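Phenazine biosynthesis protein, PhzF family (Bacillus anthracis, PDB 3EDN) probably acts as an enzyme of the PhzF family, built on the diaminopimelate epimerase-like fold, although its own substrate and reaction are not established. Local coordinates at residues A[6-11]-A[291-296]; A[121-126]-A[281-286]; A[153-158]-A[165-170]. One frame throughout, in Å; residues are numbered along the deposited sequence.

In the fold
Starting at the N terminus, strand 3-11 supplies the first half of contact 1, whose partner comes only near the C terminus, in strand 282-298; this closes almost the whole chain into one loop. Within it, contact 2 joins the end of strand 117-122 to the start of that same strand 282-298, and inside contact 2's loop lies contact 3, a short closure between 153-158 and 165-170. All three therefore nest and none cross. Strand 282-298 runs past both 121-126 and 6-11, linking contacts 2 and 1, whose centres are 27 Å apart. Contact 3 ties together the two strands of the hairpin 156-159/163-168, its nearest atoms about 7 Å from contact 2.

Contact 1 of 3, residues A[6-11]-A[291-296]; sequences VFHYDA and YVKEFE
Five backbone hydrogen bonds define the pairing of 6-11 with 291-296, whose strand axes run antiparallel at 165°. Val6 and Phe295 exchange two of them, and His8 N points almost straight at Lys293 O (2.8 Å). The carbonyl His8 O accepts twice, from Val292 N at 2.8 Å and from Lys293 N at 3.2 Å, so two residues face one: a classic beta bulge that shifts the register before Tyr9.

Polar side chains meet on the His8 face. His8 CG lies anti to its backbone N (chi1 171°), laying the imidazole beside Lys293, whose NZ donates to ND1 at 2.9 Å within the ring plane. At the far nitrogen, NE2 donates to Asp10 OD1 from above the carboxylate plane. Accepting at ND1 and donating at NE2 is consistent with a neutral imidazole.

In the diaminopimelate epimerase-like fold this pair brings the N- and C-terminal strands together over helix 74-86, where Tyr9 rests on Tyr82 and Ala83; its OH bonds to Arg87.

Ring contacts occur on both faces. On the His8 side the bulged Val292 sets CB over the centre of the imidazole, 3.6 Å from the centroid, and Val6 CB lies over the Phe295 ring. On the other face, Tyr291 CA sits over the centre of the Tyr9 ring while the Tyr291 ring turns its edge to it in an offset edge-to-face pair, planes at 85°. The edge of Tyr291 also meets Phe7 CD1. Glu294 runs alongside Phe7, CG 3.7 Å from the ring centroid and its carboxylate stacked on the ring.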
loop_
_atom_site.group_PDB
_atom_site.type_symbol
_atom_site.label_atom_id
_atom_site.label_comp_id
_atom_site.label_asym_id
_atom_site.label_seq_id
_atom_site.Cartn_x
_atom_site.Cartn_y
_atom_site.Cartn_z
ATOM N N VAL A 6 -3.236 -11.540 13.757
ATOM C CA VAL A 6 -4.345 -11.711 12.820
ATOM C C VAL A 6 -5.479 -12.407 13.550
ATOM O O VAL A 6 -5.267 -13.364 14.273
ATOM C CB VAL A 6 -3.900 -12.551 11.620
ATOM C CG1 VAL A 6 -5.023 -12.683 10.582
ATOM C CG2 VAL A 6 -2.680 -11.902 10.975
ATOM N N PHE A 7 -6.699 -11.912 13.351
ATOM C CA PHE A 7 -7.871 -12.561 13.916
ATOM C C PHE A 7 -8.612 -13.354 12.855
ATOM O O PHE A 7 -8.598 -13.019 11.663
ATOM C CB PHE A 7 -8.796 -11.526 14.564
ATOM C CG PHE A 7 -8.241 -10.951 15.829
ATOM C CD1 PHE A 7 -8.616 -11.461 17.055
ATOM C CD2 PHE A 7 -7.328 -9.907 15.781
ATOM C CE1 PHE A 7 -8.091 -10.942 18.221
ATOM C CE2 PHE A 7 -6.796 -9.397 16.939
ATOM C CZ PHE A 7 -7.190 -9.910 18.159
ATOM N N HIS A 8 -9.208 -14.443 13.302
ATOM C CA HIS A 8 -10.117 -15.233 12.495
ATOM C C HIS A 8 -11.501 -15.076 13.125
ATOM O O HIS A 8 -11.692 -15.459 14.285
ATOM C CB HIS A 8 -9.658 -16.686 12.556
ATOM C CG HIS A 8 -10.602 -17.671 11.948
ATOM N ND1 HIS A 8 -10.350 -19.026 11.975
ATOM C CD2 HIS A 8 -11.783 -17.516 11.300
ATOM C CE1 HIS A 8 -11.342 -19.668 11.381
ATOM N NE2 HIS A 8 -12.222 -18.777 10.962
ATOM N N TYR A 9 -12.428 -14.445 12.388
ATOM C CA TYR A 9 -13.851 -14.420 12.754
ATOM C C TYR A 9 -14.579 -15.179 11.674
ATOM O O TYR A 9 -14.172 -15.127 10.509
ATOM C CB TYR A 9 -14.395 -12.974 12.807
ATOM C CG TYR A 9 -14.156 -12.309 14.136
ATOM C CD1 TYR A 9 -12.863 -12.029 14.564
ATOM C CD2 TYR A 9 -15.217 -11.977 14.979
ATOM C CE1 TYR A 9 -12.631 -11.438 15.792
ATOM C CE2 TYR A 9 -15.000 -11.380 16.212
ATOM C CZ TYR A 9 -13.692 -11.104 16.605
ATOM O OH TYR A 9 -13.455 -10.528 17.834
ATOM N N ASP A 10 -15.636 -15.895 12.052
ATOM C CA ASP A 10 -16.496 -16.527 11.041
ATOM C C ASP A 10 -17.696 -15.632 10.816
ATOM O O ASP A 10 -18.375 -15.261 11.772
ATOM C CB ASP A 10 -16.972 -17.915 11.477
ATOM C CG ASP A 10 -16.027 -19.026 11.046
ATOM O OD1 ASP A 10 -14.986 -18.747 10.413
ATOM O OD2 ASP A 10 -16.369 -20.186 11.353
ATOM N N ALA A 11 -17.926 -15.250 9.560
ATOM C CA ALA A 11 -19.084 -14.417 9.203
ATOM C C ALA A 11 -20.347 -15.255 8.974
ATOM O O ALA A 11 -20.273 -16.429 8.560
ATOM C CB ALA A 11 -18.784 -13.607 7.958
ATOM N N TYR A 291 -16.023 -14.573 16.940
ATOM C CA TYR A 291 -14.587 -14.806 17.126
ATOM C C TYR A 291 -14.284 -16.293 17.031
ATOM O O TYR A 291 -14.991 -17.113 17.632
ATOM C CB TYR A 291 -14.199 -14.320 18.527
ATOM C CG TYR A 291 -12.800 -14.714 18.961
ATOM C CD1 TYR A 291 -11.702 -13.903 18.653
ATOM C CD2 TYR A 291 -12.569 -15.892 19.661
ATOM C CE1 TYR A 291 -10.417 -14.255 19.046
ATOM C CE2 TYR A 291 -11.284 -16.262 20.048
ATOM C CZ TYR A 291 -10.220 -15.417 19.755
ATOM O OH TYR A 291 -8.926 -15.773 20.141
ATOM N N VAL A 292 -13.223 -16.624 16.295
ATOM C CA VAL A 292 -12.745 -17.997 16.246
ATOM C C VAL A 292 -11.375 -18.130 16.931
ATOM O O VAL A 292 -11.222 -18.898 17.903
ATOM C CB VAL A 292 -12.714 -18.569 14.817
ATOM C CG1 VAL A 292 -12.214 -19.999 14.854
ATOM C CG2 VAL A 292 -14.119 -18.499 14.205
ATOM N N LYS A 293 -10.384 -17.392 16.430
ATOM C CA LYS A 293 -9.054 -17.426 17.035
ATOM C C LYS A 293 -8.221 -16.217 16.665
ATOM O O LYS A 293 -8.606 -15.419 15.803
ATOM C CB LYS A 293 -8.290 -18.698 16.616
ATOM C CG LYS A 293 -8.027 -18.855 15.116
ATOM C CD LYS A 293 -7.281 -20.146 14.860
ATOM C CE LYS A 293 -7.019 -20.357 13.383
ATOM N NZ LYS A 293 -8.247 -20.900 12.710
ATOM N N GLU A 294 -7.067 -16.095 17.334
ATOM C CA GLU A 294 -6.091 -15.071 17.014
ATOM C C GLU A 294 -4.736 -15.744 16.937
ATOM O O GLU A 294 -4.468 -16.682 17.687
ATOM C CB GLU A 294 -6.067 -14.006 18.115
ATOM C CG GLU A 294 -5.070 -12.903 17.841
ATOM C CD GLU A 294 -4.765 -12.048 19.049
ATOM O OE1 GLU A 294 -5.415 -12.211 20.114
ATOM O OE2 GLU A 294 -3.868 -11.183 18.922
ATOM N N PHE A 295 -3.899 -15.298 16.015
ATOM C CA PHE A 295 -2.578 -15.919 15.828
ATOM C C PHE A 295 -1.599 -14.934 15.218
ATOM O O PHE A 295 -1.981 -13.862 14.731
ATOM C CB PHE A 295 -2.684 -17.163 14.959
ATOM C CG PHE A 295 -3.379 -16.917 13.657
ATOM C CD1 PHE A 295 -2.655 -16.511 12.546
ATOM C CD2 PHE A 295 -4.756 -17.057 13.547
ATOM C CE1 PHE A 295 -3.272 -16.274 11.333
ATOM C CE2 PHE A 295 -5.387 -16.816 12.332
ATOM C CZ PHE A 295 -4.645 -16.421 11.226
ATOM N N GLU A 296 -0.318 -15.299 15.244
ATOM C CA GLU A 296 0.732 -14.406 14.779
ATOM C C GLU A 296 1.214 -14.838 13.418
ATOM O O GLU A 296 1.354 -16.035 13.157
ATOM C CB GLU A 296 1.936 -14.474 15.715
ATOM C CG GLU A 296 1.690 -13.990 17.128
ATOM C CD GLU A 296 2.947 -14.096 17.971
ATOM O OE1 GLU A 296 3.916 -14.730 17.506
ATOM O OE2 GLU A 296 2.964 -13.544 19.084
#

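Contact 2 of 3, residues A[121-126]-A[281-286]; sequences MRQTAP and LQIDIA
Packing is tightest on the side carrying Gln123, Ile283 and Ile285. Gln123 crosses Ile285 at about a right angle, its NE2 lying 3.5 Å from both CG2 and CD1 of the isoleucine. That amide is fixed from outside the pair, OE1 bonding to Thr160 and NE2 to the carbonyl of Gly230. Pro126 CD lies 3.9 Å from Ile283 CG1 and abuts Leu281 O, with helix 230-244 closing over Ile283 and Pro126 through Ala238. Ile285 holds CG1 in the crowded position between backbone N and carbonyl carbon (chi1 65°), which sets it beside CG of Met121, a selenomethionine.

The opposite face is more exposed and polar. Arg122, deposited in two conformers, bends at chi2 and chi3 in the one described, so that NE donates in the guanidinium plane to the syn lone pair of Asp284 OD1 at 2.8 Å, in a salt bridge. Gln282 lays its amide flat over the guanidinium, CD 3.3 Å above the plane, and passes NE2 to Asp284 OD2; the carboxylate thus ties both groups.

Along the strands the backbone bonding loosens. Met121 and Ile285 exchange two bonds, Gln123 N reaches Ile283 O at 2.9 Å, and beyond, a water bridges the loose end, donating to Gln123 O and accepting from Ile283 N. This is an antiparallel pair splaying where the chain after Gln123 turns away from strand 282-298 toward the second half of the diaminopimelate epimerase-like fold.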
loop_
_atom_site.group_PDB
_atom_site.type_symbol
_atom_site.label_atom_id
_atom_site.label_comp_id
_atom_site.label_asym_id
_atom_site.label_seq_id
_atom_site.Cartn_x
_atom_site.Cartn_y
_atom_site.Cartn_z
HETATM N N MSE A 121 -25.643 -4.256 5.020
HETATM C CA MSE A 121 -25.084 -3.496 3.905
HETATM C C MSE A 121 -25.984 -3.618 2.686
HETATM O O MSE A 121 -26.787 -4.541 2.594
HETATM C CB MSE A 121 -23.662 -3.952 3.572
HETATM C CG MSE A 121 -23.528 -5.392 3.160
HETATM SE SE MSE A 121 -21.709 -6.094 3.527
HETATM C CE MSE A 121 -21.629 -5.611 5.402
ATOM N N ARG A 122 -25.851 -2.664 1.770
ATOM C CA ARG A 122 -26.634 -2.635 0.537
ATOM C C ARG A 122 -25.933 -3.401 -0.571
ATOM O O ARG A 122 -24.715 -3.278 -0.751
ATOM C CB ARG A 122 -26.829 -1.184 0.088
ATOM C CG ARG A 122 -27.544 -1.000 -1.254
ATOM C CD ARG A 122 -29.064 -1.137 -1.123
ATOM N NE ARG A 122 -29.580 -0.319 -0.027
ATOM C CZ ARG A 122 -29.782 0.996 -0.094
ATOM N NH1 ARG A 122 -29.533 1.662 -1.217
ATOM N NH2 ARG A 122 -30.246 1.649 0.965
ATOM N N GLN A 123 -26.700 -4.168 -1.340
ATOM C CA GLN A 123 -26.144 -4.808 -2.529
ATOM C C GLN A 123 -26.627 -4.073 -3.775
ATOM O O GLN A 123 -27.441 -3.166 -3.692
ATOM C CB GLN A 123 -26.547 -6.278 -2.576
ATOM C CG GLN A 123 -25.861 -7.074 -1.456
ATOM C CD GLN A 123 -26.097 -8.561 -1.559
ATOM O OE1 GLN A 123 -27.023 -8.997 -2.236
ATOM N NE2 GLN A 123 -25.279 -9.346 -0.846
ATOM N N THR A 124 -26.096 -4.463 -4.925
ATOM C CA THR A 124 -26.514 -3.879 -6.194
ATOM C C THR A 124 -27.911 -4.386 -6.558
ATOM O O THR A 124 -28.268 -5.528 -6.247
ATOM C CB THR A 124 -25.500 -4.227 -7.303
ATOM O OG1 THR A 124 -24.190 -3.827 -6.883
ATOM C CG2 THR A 124 -25.844 -3.508 -8.594
ATOM N N ALA A 125 -28.710 -3.535 -7.202
ATOM C CA ALA A 125 -30.064 -3.911 -7.575
ATOM C C ALA A 125 -30.085 -5.202 -8.386
ATOM O O ALA A 125 -29.235 -5.406 -9.252
ATOM C CB ALA A 125 -30.751 -2.784 -8.354
ATOM N N PRO A 126 -31.042 -6.095 -8.093
ATOM C CA PRO A 126 -30.998 -7.408 -8.753
ATOM C C PRO A 126 -31.271 -7.423 -10.261
ATOM O O PRO A 126 -32.098 -6.643 -10.771
ATOM C CB PRO A 126 -32.076 -8.211 -8.008
ATOM C CG PRO A 126 -32.980 -7.184 -7.422
ATOM C CD PRO A 126 -32.172 -5.968 -7.155
ATOM N N LEU A 281 -36.173 -3.841 -7.210
ATOM C CA LEU A 281 -36.129 -4.064 -5.769
ATOM C C LEU A 281 -34.806 -3.545 -5.217
ATOM O O LEU A 281 -33.793 -3.467 -5.928
ATOM C CB LEU A 281 -36.301 -5.554 -5.429
ATOM C CG LEU A 281 -37.601 -6.237 -5.876
ATOM C CD1 LEU A 281 -37.539 -7.743 -5.705
ATOM C CD2 LEU A 281 -38.794 -5.687 -5.116
ATOM N N GLN A 282 -34.839 -3.151 -3.949
ATOM C CA GLN A 282 -33.614 -2.808 -3.229
ATOM C C GLN A 282 -33.294 -3.993 -2.341
ATOM O O GLN A 282 -34.179 -4.528 -1.673
ATOM C CB GLN A 282 -33.833 -1.564 -2.375
ATOM C CG GLN A 282 -32.690 -1.245 -1.445
ATOM C CD GLN A 282 -32.988 -0.059 -0.564
ATOM O OE1 GLN A 282 -33.354 1.012 -1.053
ATOM N NE2 GLN A 282 -32.823 -0.235 0.747
ATOM N N ILE A 283 -32.035 -4.428 -2.363
ATOM C CA ILE A 283 -31.608 -5.602 -1.590
ATOM C C ILE A 283 -30.536 -5.202 -0.603
ATOM O O ILE A 283 -29.513 -4.637 -0.992
ATOM C CB ILE A 283 -31.068 -6.736 -2.502
ATOM C CG1 ILE A 283 -32.162 -7.225 -3.458
ATOM C CG2 ILE A 283 -30.510 -7.901 -1.656
ATOM C CD1 ILE A 283 -33.325 -7.908 -2.758
ATOM N N ASP A 284 -30.798 -5.466 0.670
ATOM C CA ASP A 284 -29.762 -5.396 1.704
ATOM C C ASP A 284 -29.536 -6.781 2.292
ATOM O O ASP A 284 -30.432 -7.616 2.338
ATOM C CB ASP A 284 -30.192 -4.470 2.846
ATOM C CG ASP A 284 -30.567 -3.064 2.367
ATOM O OD1 ASP A 284 -29.672 -2.302 1.958
ATOM O OD2 ASP A 284 -31.768 -2.700 2.425
ATOM N N ILE A 285 -28.342 -7.031 2.801
ATOM C CA ILE A 285 -28.154 -8.232 3.600
ATOM C C ILE A 285 -27.545 -7.862 4.941
ATOM O O ILE A 285 -26.931 -6.789 5.098
ATOM C CB ILE A 285 -27.266 -9.291 2.895
ATOM C CG1 ILE A 285 -25.833 -8.778 2.714
ATOM C CG2 ILE A 285 -27.877 -9.688 1.547
ATOM C CD1 ILE A 285 -24.789 -9.884 2.573
ATOM N N ALA A 286 -27.739 -8.742 5.915
ATOM C CA ALA A 286 -27.138 -8.548 7.227
ATOM C C ALA A 286 -26.712 -9.884 7.789
ATOM O O ALA A 286 -27.345 -10.911 7.543
ATOM C CB ALA A 286 -28.113 -7.869 8.181
HETATM O O HOH W 1 -30.271 -3.009 -4.030
#

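Contact 3 of 3, residues A[153-158]-A[165-170]; sequences LPIVYG and VIVPVK
The flat group here is the Tyr157 ring. Along one side of the phenol, Val165 CG2 approaches obliquely, 3.6 Å from both CD1 and CE1 of Tyr157; Leu189 and Ile192, from neighbouring loops, also touch this side chain. The torsions fit the two together: Tyr157 CG and Val165 CG2 are each anti to their own carbonyl carbon, and the side chains lie side by side, pointing the same way. Pro168, a puckered ring, points at the other segment and is met at CG by Leu153 CB (3.6 Å) and by Pro154 O (3.4 Å), while its CD faces Ile155 CG1. Tyr239 of helix 230-244 touches both Leu153 and Pro168, and its OH is hydrogen-bonded to Pro154 O.

Strands 156-159 and 163-168 form a beta hairpin, and 163-168 then pairs in parallel with 196-201. The evidence for the pairing is two reciprocal backbone bonds between Val156 and Ile166. Ile166 N reaches Val156 O at 2.8 Å, nearly along the C=O axis, whereas the return bond from Val156 N to Ile166 O is longer, at 3.2 Å. The strands pair antiparallel, but their axes, 4.7 Å apart at closest, are twisted to 139°, and the first segment is loop before Val156.

Apolar contacts divide between the two faces. Ile155 sends CG2, anti to its backbone N, to Val165 CG1 at 3.7 Å and more distantly to Val167 CG2, a group that Leu138 of helix 135-141 joins. On the face of Val156 and Ile166, Val156 CG2 rests 4.1 Å from Ile166 CB, with Tyr239 against the valine and Ile200 against the isoleucine.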
loop_
_atom_site.group_PDB
_atom_site.type_symbol
_atom_site.label_atom_id
_atom_site.label_comp_id
_atom_site.label_asym_id
_atom_site.label_seq_id
_atom_site.Cartn_x
_atom_site.Cartn_y
_atom_site.Cartn_z
ATOM N N LEU A 153 -40.630 -24.029 -9.953
ATOM C CA LEU A 153 -39.907 -22.768 -9.828
ATOM C C LEU A 153 -38.844 -22.688 -10.919
ATOM O O LEU A 153 -38.229 -23.713 -11.263
ATOM C CB LEU A 153 -39.268 -22.669 -8.427
ATOM C CG LEU A 153 -40.229 -22.429 -7.249
ATOM C CD1 LEU A 153 -39.474 -22.390 -5.933
ATOM C CD2 LEU A 153 -40.997 -21.142 -7.461
ATOM N N PRO A 154 -38.626 -21.480 -11.468
ATOM C CA PRO A 154 -37.718 -21.305 -12.599
ATOM C C PRO A 154 -36.240 -21.330 -12.251
ATOM O O PRO A 154 -35.834 -20.872 -11.180
ATOM C CB PRO A 154 -38.105 -19.929 -13.169
ATOM C CG PRO A 154 -38.691 -19.188 -12.023
ATOM C CD PRO A 154 -39.291 -20.220 -11.084
ATOM N N ILE A 155 -35.457 -21.889 -13.159
ATOM C CA ILE A 155 -34.003 -21.806 -13.089
ATOM C C ILE A 155 -33.616 -20.492 -13.744
ATOM O O ILE A 155 -34.029 -20.210 -14.880
ATOM C CB ILE A 155 -33.328 -22.989 -13.799
ATOM C CG1 ILE A 155 -33.830 -24.323 -13.229
ATOM C CG2 ILE A 155 -31.808 -22.875 -13.695
ATOM C CD1 ILE A 155 -33.466 -25.544 -14.110
ATOM N N VAL A 156 -32.863 -19.663 -13.025
ATOM C CA VAL A 156 -32.480 -18.358 -13.544
ATOM C C VAL A 156 -31.052 -18.020 -13.155
ATOM O O VAL A 156 -30.543 -18.500 -12.143
ATOM C CB VAL A 156 -33.393 -17.218 -13.026
ATOM C CG1 VAL A 156 -34.832 -17.450 -13.449
ATOM C CG2 VAL A 156 -33.278 -17.057 -11.496
ATOM N N TYR A 157 -30.409 -17.210 -13.978
ATOM C CA TYR A 157 -29.186 -16.510 -13.595
ATOM C C TYR A 157 -29.643 -15.305 -12.805
ATOM O O TYR A 157 -30.600 -14.639 -13.202
ATOM C CB TYR A 157 -28.458 -15.983 -14.837
ATOM C CG TYR A 157 -27.885 -17.024 -15.774
ATOM C CD1 TYR A 157 -26.642 -17.605 -15.518
ATOM C CD2 TYR A 157 -28.570 -17.413 -16.925
ATOM C CE1 TYR A 157 -26.094 -18.566 -16.378
ATOM C CE2 TYR A 157 -28.036 -18.368 -17.789
ATOM C CZ TYR A 157 -26.798 -18.935 -17.506
ATOM O OH TYR A 157 -26.255 -19.868 -18.352
ATOM N N GLY A 158 -28.968 -15.019 -11.698
ATOM C CA GLY A 158 -29.289 -13.847 -10.891
ATOM C C GLY A 158 -28.034 -13.165 -10.366
ATOM O O GLY A 158 -27.010 -13.810 -10.145
ATOM N N VAL A 165 -26.379 -19.047 -10.636
ATOM C CA VAL A 165 -27.581 -19.691 -11.175
ATOM C C VAL A 165 -28.385 -20.253 -10.018
ATOM O O VAL A 165 -27.907 -21.133 -9.282
ATOM C CB VAL A 165 -27.257 -20.842 -12.172
ATOM C CG1 VAL A 165 -28.530 -21.333 -12.849
ATOM C CG2 VAL A 165 -26.261 -20.380 -13.237
ATOM N N ILE A 166 -29.599 -19.734 -9.844
ATOM C CA ILE A 166 -30.507 -20.264 -8.847
ATOM C C ILE A 166 -31.198 -21.494 -9.457
ATOM O O ILE A 166 -31.926 -21.365 -10.443
ATOM C CB ILE A 166 -31.571 -19.208 -8.458
ATOM C CG1 ILE A 166 -30.920 -17.946 -7.840
ATOM C CG2 ILE A 166 -32.603 -19.810 -7.512
ATOM C CD1 ILE A 166 -30.097 -18.240 -6.559
ATOM N N VAL A 167 -30.955 -22.667 -8.875
ATOM C CA VAL A 167 -31.482 -23.942 -9.357
ATOM C C VAL A 167 -32.397 -24.578 -8.293
ATOM O O VAL A 167 -31.913 -25.226 -7.350
ATOM C CB VAL A 167 -30.335 -24.921 -9.666
ATOM C CG1 VAL A 167 -30.887 -26.221 -10.260
ATOM C CG2 VAL A 167 -29.342 -24.288 -10.629
ATOM N N PRO A 168 -33.717 -24.383 -8.424
ATOM C CA PRO A 168 -34.630 -24.995 -7.448
ATOM C C PRO A 168 -34.615 -26.527 -7.516
ATOM O O PRO A 168 -34.795 -27.109 -8.603
ATOM C CB PRO A 168 -36.001 -24.432 -7.845
ATOM C CG PRO A 168 -35.674 -23.128 -8.607
ATOM C CD PRO A 168 -34.433 -23.512 -9.383
ATOM N N VAL A 169 -34.374 -27.165 -6.368
ATOM C CA VAL A 169 -34.452 -28.627 -6.246
ATOM C C VAL A 169 -35.565 -29.025 -5.260
ATOM O O VAL A 169 -36.084 -28.189 -4.516
ATOM C CB VAL A 169 -33.079 -29.267 -5.884
ATOM C CG1 VAL A 169 -32.023 -28.901 -6.927
ATOM C CG2 VAL A 169 -32.647 -28.828 -4.504
ATOM N N LYS A 170 -35.953 -30.293 -5.279
ATOM C CA LYS A 170 -37.150 -30.711 -4.559
ATOM C C LYS A 170 -37.075 -30.526 -3.042
ATOM O O LYS A 170 -38.026 -30.042 -2.438
ATOM C CB LYS A 170 -37.506 -32.157 -4.913
ATOM C CG LYS A 170 -38.240 -32.290 -6.254
ATOM C CD LYS A 170 -38.464 -33.766 -6.604
ATOM C CE LYS A 170 -39.470 -33.924 -7.740
ATOM N NZ LYS A 170 -39.114 -33.199 -8.964
#